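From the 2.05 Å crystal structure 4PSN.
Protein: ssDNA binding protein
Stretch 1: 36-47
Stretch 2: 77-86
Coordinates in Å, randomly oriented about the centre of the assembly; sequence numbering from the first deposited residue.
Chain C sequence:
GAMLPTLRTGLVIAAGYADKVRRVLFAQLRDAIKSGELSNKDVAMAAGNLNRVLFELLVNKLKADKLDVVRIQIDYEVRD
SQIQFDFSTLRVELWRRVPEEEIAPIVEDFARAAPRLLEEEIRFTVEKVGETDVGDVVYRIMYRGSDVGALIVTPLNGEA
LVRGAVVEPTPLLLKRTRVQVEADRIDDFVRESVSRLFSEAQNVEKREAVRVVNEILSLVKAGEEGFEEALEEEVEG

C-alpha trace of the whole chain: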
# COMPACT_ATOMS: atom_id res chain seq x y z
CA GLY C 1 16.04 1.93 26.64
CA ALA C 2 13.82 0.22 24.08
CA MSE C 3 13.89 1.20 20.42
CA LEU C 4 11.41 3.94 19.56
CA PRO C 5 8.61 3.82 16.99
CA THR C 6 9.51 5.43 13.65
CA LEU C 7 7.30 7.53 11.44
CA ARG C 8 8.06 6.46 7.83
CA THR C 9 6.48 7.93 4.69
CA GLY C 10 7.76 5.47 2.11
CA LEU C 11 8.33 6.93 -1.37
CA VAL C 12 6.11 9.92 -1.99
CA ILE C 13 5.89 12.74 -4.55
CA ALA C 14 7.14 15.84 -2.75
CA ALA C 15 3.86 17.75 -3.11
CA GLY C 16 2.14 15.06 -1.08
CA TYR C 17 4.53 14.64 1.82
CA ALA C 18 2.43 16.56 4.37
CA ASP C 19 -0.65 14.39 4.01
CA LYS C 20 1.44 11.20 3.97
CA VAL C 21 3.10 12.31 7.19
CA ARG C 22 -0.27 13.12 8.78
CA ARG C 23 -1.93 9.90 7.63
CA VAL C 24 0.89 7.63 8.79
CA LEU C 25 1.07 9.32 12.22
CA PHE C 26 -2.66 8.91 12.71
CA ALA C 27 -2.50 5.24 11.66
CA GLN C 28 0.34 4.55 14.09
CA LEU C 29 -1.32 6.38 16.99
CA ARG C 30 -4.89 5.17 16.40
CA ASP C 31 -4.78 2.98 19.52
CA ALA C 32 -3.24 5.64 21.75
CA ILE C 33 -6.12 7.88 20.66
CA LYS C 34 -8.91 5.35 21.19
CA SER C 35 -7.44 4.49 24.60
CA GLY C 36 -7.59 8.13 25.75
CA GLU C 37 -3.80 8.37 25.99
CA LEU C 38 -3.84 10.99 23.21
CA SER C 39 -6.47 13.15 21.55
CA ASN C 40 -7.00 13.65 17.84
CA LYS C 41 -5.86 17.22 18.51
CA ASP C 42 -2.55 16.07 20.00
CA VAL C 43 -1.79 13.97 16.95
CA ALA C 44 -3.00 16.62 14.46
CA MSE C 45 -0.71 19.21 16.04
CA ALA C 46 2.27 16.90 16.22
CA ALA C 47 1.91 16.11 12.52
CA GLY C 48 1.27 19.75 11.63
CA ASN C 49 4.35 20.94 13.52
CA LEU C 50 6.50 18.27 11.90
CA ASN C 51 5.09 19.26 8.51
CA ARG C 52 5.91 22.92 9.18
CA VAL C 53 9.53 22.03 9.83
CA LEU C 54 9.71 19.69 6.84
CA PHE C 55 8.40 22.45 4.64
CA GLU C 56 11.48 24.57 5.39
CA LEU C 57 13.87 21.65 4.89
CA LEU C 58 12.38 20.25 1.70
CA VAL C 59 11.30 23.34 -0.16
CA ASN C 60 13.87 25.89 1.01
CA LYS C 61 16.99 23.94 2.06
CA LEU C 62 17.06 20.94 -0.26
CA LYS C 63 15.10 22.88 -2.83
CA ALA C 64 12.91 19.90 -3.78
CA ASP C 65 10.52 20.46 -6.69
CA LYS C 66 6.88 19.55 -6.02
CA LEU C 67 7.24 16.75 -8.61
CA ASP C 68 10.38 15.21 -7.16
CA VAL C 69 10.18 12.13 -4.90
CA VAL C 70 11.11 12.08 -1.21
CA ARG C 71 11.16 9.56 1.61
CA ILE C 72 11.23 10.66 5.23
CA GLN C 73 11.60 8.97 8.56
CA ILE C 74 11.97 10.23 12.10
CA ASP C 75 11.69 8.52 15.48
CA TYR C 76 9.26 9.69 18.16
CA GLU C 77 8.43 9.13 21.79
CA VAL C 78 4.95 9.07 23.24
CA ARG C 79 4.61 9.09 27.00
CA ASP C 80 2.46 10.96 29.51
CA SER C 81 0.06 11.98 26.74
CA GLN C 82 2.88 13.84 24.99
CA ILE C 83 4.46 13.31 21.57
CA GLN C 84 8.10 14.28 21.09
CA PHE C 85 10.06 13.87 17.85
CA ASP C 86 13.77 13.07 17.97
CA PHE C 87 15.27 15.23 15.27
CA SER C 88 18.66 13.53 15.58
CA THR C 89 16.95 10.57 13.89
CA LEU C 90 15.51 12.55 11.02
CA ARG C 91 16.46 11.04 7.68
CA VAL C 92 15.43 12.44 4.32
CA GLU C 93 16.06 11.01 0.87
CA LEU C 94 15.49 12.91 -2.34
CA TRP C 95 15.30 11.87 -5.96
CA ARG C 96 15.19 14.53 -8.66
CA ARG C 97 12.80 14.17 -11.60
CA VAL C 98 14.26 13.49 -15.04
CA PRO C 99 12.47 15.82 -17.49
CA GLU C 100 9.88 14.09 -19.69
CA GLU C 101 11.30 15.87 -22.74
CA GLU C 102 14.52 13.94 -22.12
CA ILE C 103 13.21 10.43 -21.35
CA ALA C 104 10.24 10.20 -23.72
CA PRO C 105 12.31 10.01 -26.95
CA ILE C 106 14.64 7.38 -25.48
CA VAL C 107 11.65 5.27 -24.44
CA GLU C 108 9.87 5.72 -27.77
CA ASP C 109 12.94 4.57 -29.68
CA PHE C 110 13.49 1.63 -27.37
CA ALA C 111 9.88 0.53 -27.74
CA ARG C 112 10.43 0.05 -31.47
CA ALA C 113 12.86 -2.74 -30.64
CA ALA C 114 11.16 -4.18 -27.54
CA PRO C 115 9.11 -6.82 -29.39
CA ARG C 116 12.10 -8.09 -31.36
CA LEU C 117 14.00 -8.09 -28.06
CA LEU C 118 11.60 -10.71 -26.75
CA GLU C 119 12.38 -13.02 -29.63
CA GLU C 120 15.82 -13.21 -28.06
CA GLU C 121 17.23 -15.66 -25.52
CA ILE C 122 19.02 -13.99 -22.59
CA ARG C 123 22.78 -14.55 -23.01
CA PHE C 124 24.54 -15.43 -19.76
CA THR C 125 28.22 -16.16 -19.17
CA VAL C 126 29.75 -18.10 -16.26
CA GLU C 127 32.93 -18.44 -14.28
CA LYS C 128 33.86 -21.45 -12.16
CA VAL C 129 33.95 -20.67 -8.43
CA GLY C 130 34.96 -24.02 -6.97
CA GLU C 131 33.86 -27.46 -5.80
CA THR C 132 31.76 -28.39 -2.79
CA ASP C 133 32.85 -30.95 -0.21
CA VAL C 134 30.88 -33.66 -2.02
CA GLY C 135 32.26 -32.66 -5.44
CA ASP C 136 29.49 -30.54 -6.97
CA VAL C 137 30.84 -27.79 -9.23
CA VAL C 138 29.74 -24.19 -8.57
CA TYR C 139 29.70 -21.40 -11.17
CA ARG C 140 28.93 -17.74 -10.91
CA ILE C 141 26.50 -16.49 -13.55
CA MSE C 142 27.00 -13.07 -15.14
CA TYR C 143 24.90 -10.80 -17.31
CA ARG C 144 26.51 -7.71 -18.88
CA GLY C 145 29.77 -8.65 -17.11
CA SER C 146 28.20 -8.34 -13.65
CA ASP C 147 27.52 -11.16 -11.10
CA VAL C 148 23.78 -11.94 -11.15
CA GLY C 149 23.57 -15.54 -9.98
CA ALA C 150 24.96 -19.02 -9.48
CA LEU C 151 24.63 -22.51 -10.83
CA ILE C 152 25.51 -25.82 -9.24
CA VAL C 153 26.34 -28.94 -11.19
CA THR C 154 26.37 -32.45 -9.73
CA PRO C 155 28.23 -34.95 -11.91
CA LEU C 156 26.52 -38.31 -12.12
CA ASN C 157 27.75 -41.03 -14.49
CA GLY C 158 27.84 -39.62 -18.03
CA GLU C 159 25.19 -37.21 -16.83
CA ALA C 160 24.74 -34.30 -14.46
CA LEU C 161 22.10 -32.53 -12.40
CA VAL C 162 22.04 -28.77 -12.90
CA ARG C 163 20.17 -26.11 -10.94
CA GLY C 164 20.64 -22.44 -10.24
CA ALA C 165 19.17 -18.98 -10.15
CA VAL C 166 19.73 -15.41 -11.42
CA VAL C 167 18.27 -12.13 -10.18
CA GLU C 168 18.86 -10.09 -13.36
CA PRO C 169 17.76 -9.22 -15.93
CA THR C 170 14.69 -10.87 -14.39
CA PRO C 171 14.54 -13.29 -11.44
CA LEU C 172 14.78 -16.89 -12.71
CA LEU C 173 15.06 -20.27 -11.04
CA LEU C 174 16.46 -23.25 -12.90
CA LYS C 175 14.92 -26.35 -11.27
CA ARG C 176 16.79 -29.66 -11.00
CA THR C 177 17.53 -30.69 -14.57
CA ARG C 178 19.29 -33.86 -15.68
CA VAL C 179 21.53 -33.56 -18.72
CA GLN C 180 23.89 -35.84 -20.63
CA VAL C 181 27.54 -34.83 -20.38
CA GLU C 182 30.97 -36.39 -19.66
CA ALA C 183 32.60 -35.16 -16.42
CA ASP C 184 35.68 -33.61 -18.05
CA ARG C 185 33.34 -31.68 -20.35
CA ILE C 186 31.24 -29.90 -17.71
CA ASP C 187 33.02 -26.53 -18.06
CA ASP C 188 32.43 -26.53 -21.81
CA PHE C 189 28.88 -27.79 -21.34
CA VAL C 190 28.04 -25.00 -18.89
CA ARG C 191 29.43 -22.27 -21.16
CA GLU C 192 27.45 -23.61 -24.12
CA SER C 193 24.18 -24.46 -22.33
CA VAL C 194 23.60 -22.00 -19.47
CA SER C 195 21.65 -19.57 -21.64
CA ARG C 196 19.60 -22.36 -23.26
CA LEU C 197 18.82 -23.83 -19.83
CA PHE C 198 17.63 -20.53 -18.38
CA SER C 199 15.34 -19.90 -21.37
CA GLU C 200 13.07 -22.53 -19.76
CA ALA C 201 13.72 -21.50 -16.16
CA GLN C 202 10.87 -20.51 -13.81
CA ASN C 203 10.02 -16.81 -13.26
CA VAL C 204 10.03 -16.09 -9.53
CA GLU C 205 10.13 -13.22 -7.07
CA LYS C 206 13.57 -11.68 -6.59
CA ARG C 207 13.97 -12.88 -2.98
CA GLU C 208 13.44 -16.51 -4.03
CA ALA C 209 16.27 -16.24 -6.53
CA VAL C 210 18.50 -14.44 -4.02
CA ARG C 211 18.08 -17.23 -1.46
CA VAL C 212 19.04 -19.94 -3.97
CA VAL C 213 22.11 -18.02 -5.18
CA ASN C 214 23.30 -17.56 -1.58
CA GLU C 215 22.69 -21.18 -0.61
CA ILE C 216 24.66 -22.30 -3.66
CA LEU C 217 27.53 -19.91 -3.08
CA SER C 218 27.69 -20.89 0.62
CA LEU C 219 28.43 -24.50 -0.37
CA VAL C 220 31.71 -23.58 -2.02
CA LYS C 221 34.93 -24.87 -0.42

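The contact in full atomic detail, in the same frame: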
# COMPACT_ATOMS: atom_id res chain seq x y z
N GLY C 36 -7.53 6.92 24.95
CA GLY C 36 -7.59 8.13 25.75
C GLY C 36 -6.21 8.67 26.12
O GLY C 36 -6.09 9.72 26.75
N GLU C 37 -5.17 7.95 25.72
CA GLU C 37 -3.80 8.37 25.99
C GLU C 37 -3.44 9.66 25.24
O GLU C 37 -2.64 10.47 25.71
CB GLU C 37 -2.83 7.25 25.62
CG GLU C 37 -1.39 7.50 26.05
CD GLU C 37 -0.51 6.29 25.82
OE1 GLU C 37 0.72 6.38 26.06
OE2 GLU C 37 -1.04 5.24 25.39
N LEU C 38 -4.02 9.81 24.05
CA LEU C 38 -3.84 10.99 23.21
C LEU C 38 -5.17 11.40 22.60
O LEU C 38 -6.05 10.57 22.40
CB LEU C 38 -2.85 10.70 22.08
CG LEU C 38 -1.37 10.47 22.39
CD1 LEU C 38 -0.66 10.02 21.12
CD2 LEU C 38 -0.71 11.72 23.00
N SER C 39 -5.30 12.68 22.28
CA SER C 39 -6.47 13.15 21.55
C SER C 39 -6.14 13.31 20.07
O SER C 39 -4.97 13.40 19.69
CB SER C 39 -6.93 14.49 22.10
OG SER C 39 -5.94 15.48 21.84
N ASN C 40 -7.18 13.35 19.24
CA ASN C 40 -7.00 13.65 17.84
C ASN C 40 -6.23 14.95 17.68
O ASN C 40 -5.39 15.08 16.79
CB ASN C 40 -8.34 13.74 17.12
CG ASN C 40 -8.98 12.38 16.91
OD1 ASN C 40 -8.32 11.43 16.47
ND2 ASN C 40 -10.27 12.28 17.20
N LYS C 41 -6.50 15.91 18.56
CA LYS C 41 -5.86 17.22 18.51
C LYS C 41 -4.36 17.12 18.70
O LYS C 41 -3.59 17.74 17.97
CB LYS C 41 -6.46 18.15 19.57
CG LYS C 41 -5.92 19.57 19.53
CD LYS C 41 -6.67 20.47 20.51
CE LYS C 41 -6.29 21.94 20.32
NZ LYS C 41 -7.11 22.87 21.16
N ASP C 42 -3.95 16.33 19.70
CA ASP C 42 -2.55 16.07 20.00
C ASP C 42 -1.82 15.60 18.76
O ASP C 42 -0.78 16.13 18.38
CB ASP C 42 -2.42 14.97 21.06
CG ASP C 42 -2.86 15.42 22.44
OD1 ASP C 42 -2.64 16.60 22.78
OD2 ASP C 42 -3.40 14.58 23.18
N VAL C 43 -2.38 14.56 18.14
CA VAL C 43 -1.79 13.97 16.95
C VAL C 43 -1.79 14.95 15.77
O VAL C 43 -0.79 15.04 15.06
CB VAL C 43 -2.52 12.66 16.56
CG1 VAL C 43 -1.90 12.03 15.31
CG2 VAL C 43 -2.51 11.67 17.74
N ALA C 44 -2.89 15.67 15.57
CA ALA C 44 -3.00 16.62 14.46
C ALA C 44 -1.93 17.70 14.59
O ALA C 44 -1.33 18.12 13.59
CB ALA C 44 -4.39 17.25 14.40
N MSE C 45 -1.68 18.15 15.81
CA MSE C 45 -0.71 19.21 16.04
C MSE C 45 0.71 18.72 15.89
O MSE C 45 1.57 19.43 15.35
CB MSE C 45 -0.88 19.81 17.43
CG MSE C 45 -2.11 20.68 17.57
SE MSE C 45 -2.27 21.25 19.44
CE MSE C 45 -0.36 21.40 19.85
N ALA C 46 0.97 17.53 16.40
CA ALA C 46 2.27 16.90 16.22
C ALA C 46 2.61 16.79 14.74
O ALA C 46 3.71 17.16 14.30
CB ALA C 46 2.31 15.52 16.89
N ALA C 47 1.68 16.28 13.95
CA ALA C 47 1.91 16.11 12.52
C ALA C 47 2.05 17.46 11.82
O ALA C 47 2.91 17.63 10.94
CB ALA C 47 0.79 15.32 11.89
N GLU C 77 8.70 9.67 20.48
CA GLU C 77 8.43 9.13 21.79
C GLU C 77 7.07 9.63 22.23
O GLU C 77 6.78 10.83 22.18
CB GLU C 77 9.51 9.59 22.77
CG GLU C 77 9.28 9.20 24.22
CD GLU C 77 10.44 9.64 25.12
OE1 GLU C 77 11.09 10.66 24.80
OE2 GLU C 77 10.70 8.96 26.13
N VAL C 78 6.21 8.71 22.64
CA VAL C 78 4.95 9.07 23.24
C VAL C 78 4.96 8.58 24.67
O VAL C 78 5.17 7.40 24.93
CB VAL C 78 3.78 8.36 22.54
CG1 VAL C 78 2.46 8.78 23.19
CG2 VAL C 78 3.78 8.68 21.07
N ARG C 79 4.75 9.49 25.61
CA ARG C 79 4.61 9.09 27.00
C ARG C 79 4.06 10.25 27.80
O ARG C 79 4.44 11.40 27.59
CB ARG C 79 5.96 8.62 27.57
CG ARG C 79 7.01 9.70 27.70
CD ARG C 79 8.40 9.08 27.83
NE ARG C 79 8.56 8.27 29.03
CZ ARG C 79 9.67 7.61 29.35
NH1 ARG C 79 9.73 6.89 30.47
NH2 ARG C 79 10.73 7.66 28.54
N ASP C 80 3.14 9.94 28.71
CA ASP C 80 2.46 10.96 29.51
C ASP C 80 1.63 11.87 28.61
O ASP C 80 1.58 13.08 28.81
CB ASP C 80 3.48 11.78 30.32
CG ASP C 80 4.24 10.93 31.33
OD1 ASP C 80 3.59 10.15 32.07
OD2 ASP C 80 5.49 11.02 31.38
N SER C 81 0.97 11.26 27.62
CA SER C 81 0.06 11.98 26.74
C SER C 81 0.78 13.07 25.95
O SER C 81 0.17 14.07 25.57
CB SER C 81 -1.10 12.59 27.54
OG SER C 81 -1.87 11.58 28.17
N GLN C 82 2.07 12.87 25.71
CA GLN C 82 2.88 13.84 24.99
C GLN C 82 3.74 13.19 23.90
O GLN C 82 4.44 12.21 24.15
CB GLN C 82 3.76 14.62 25.97
CG GLN C 82 2.98 15.39 27.03
CD GLN C 82 3.89 16.03 28.06
OE1 GLN C 82 5.07 15.68 28.16
NE2 GLN C 82 3.36 16.99 28.83
N ILE C 83 3.68 13.77 22.71
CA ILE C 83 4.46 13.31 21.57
C ILE C 83 5.70 14.18 21.41
O ILE C 83 5.59 15.40 21.33
CB ILE C 83 3.62 13.40 20.28
CG1 ILE C 83 2.31 12.63 20.45
CG2 ILE C 83 4.40 12.84 19.10
CD1 ILE C 83 1.30 12.89 19.34
N GLN C 84 6.87 13.56 21.36
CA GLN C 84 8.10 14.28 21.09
C GLN C 84 8.87 13.61 19.96
O GLN C 84 9.13 12.41 20.01
CB GLN C 84 8.97 14.36 22.34
CG GLN C 84 8.24 14.81 23.60
CD GLN C 84 8.56 13.94 24.81
OE1 GLN C 84 9.56 14.16 25.50
NE2 GLN C 84 7.72 12.93 25.06
N PHE C 85 9.23 14.38 18.93
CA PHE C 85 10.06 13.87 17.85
C PHE C 85 11.54 13.97 18.20
O PHE C 85 11.96 14.92 18.86
CB PHE C 85 9.79 14.63 16.55
CG PHE C 85 8.42 14.43 16.00
CD1 PHE C 85 8.07 13.24 15.39
CD2 PHE C 85 7.46 15.43 16.09
CE1 PHE C 85 6.81 13.04 14.89
CE2 PHE C 85 6.19 15.25 15.59
CZ PHE C 85 5.85 14.05 14.99
N ASP C 86 12.33 12.99 17.78
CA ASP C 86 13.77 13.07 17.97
C ASP C 86 14.43 13.48 16.67
O ASP C 86 14.64 12.66 15.78
CB ASP C 86 14.36 11.74 18.44
CG ASP C 86 15.84 11.85 18.78
OD1 ASP C 86 16.49 12.81 18.30
OD2 ASP C 86 16.36 10.98 19.51

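A loop, residues 36-39, leads into a helix that begins at N40, and this segment packs against a β-hairpin whose strands pair through E77 and Q84 (E77 N to Q84 O 2.8 Å, Q84 N to E77 O 2.9 Å). The helix and the second hairpin strand run in nearly the same direction, 23° apart, with axes 9.4 Å apart at closest approach. G36, with phi 93°, ends the preceding helix in a Schellman motif. S39 caps the next one: D42 N donates to S39 OG (3.0 Å), while S39 N donates to D42 OD2 (2.8 Å), so each side chain binds the other residue's backbone amide. At the hairpin turn, S81 has positive phi and its OG donates to E37 O (2.8 Å), the one hydrogen bond between the stretches; S81 CA also lies 3.3 Å from E37 O. The rest is mainly apolar. L38 reaches V78 and I83 through CD1 (3.9 Å to V78 CG1 and to I83 CD1), and its CD2 lies 3.6 Å from S81 C. I83 points toward the helix, placing CD1 3.7 Å from A46 CB and 4.3 Å from V43 CG2; A46 itself points toward the strand. Farther along, the F85 ring meets A46 O edge-on, CE2 to O 3.4 Å, bringing the ring's slightly positive rim to the carbonyl oxygen.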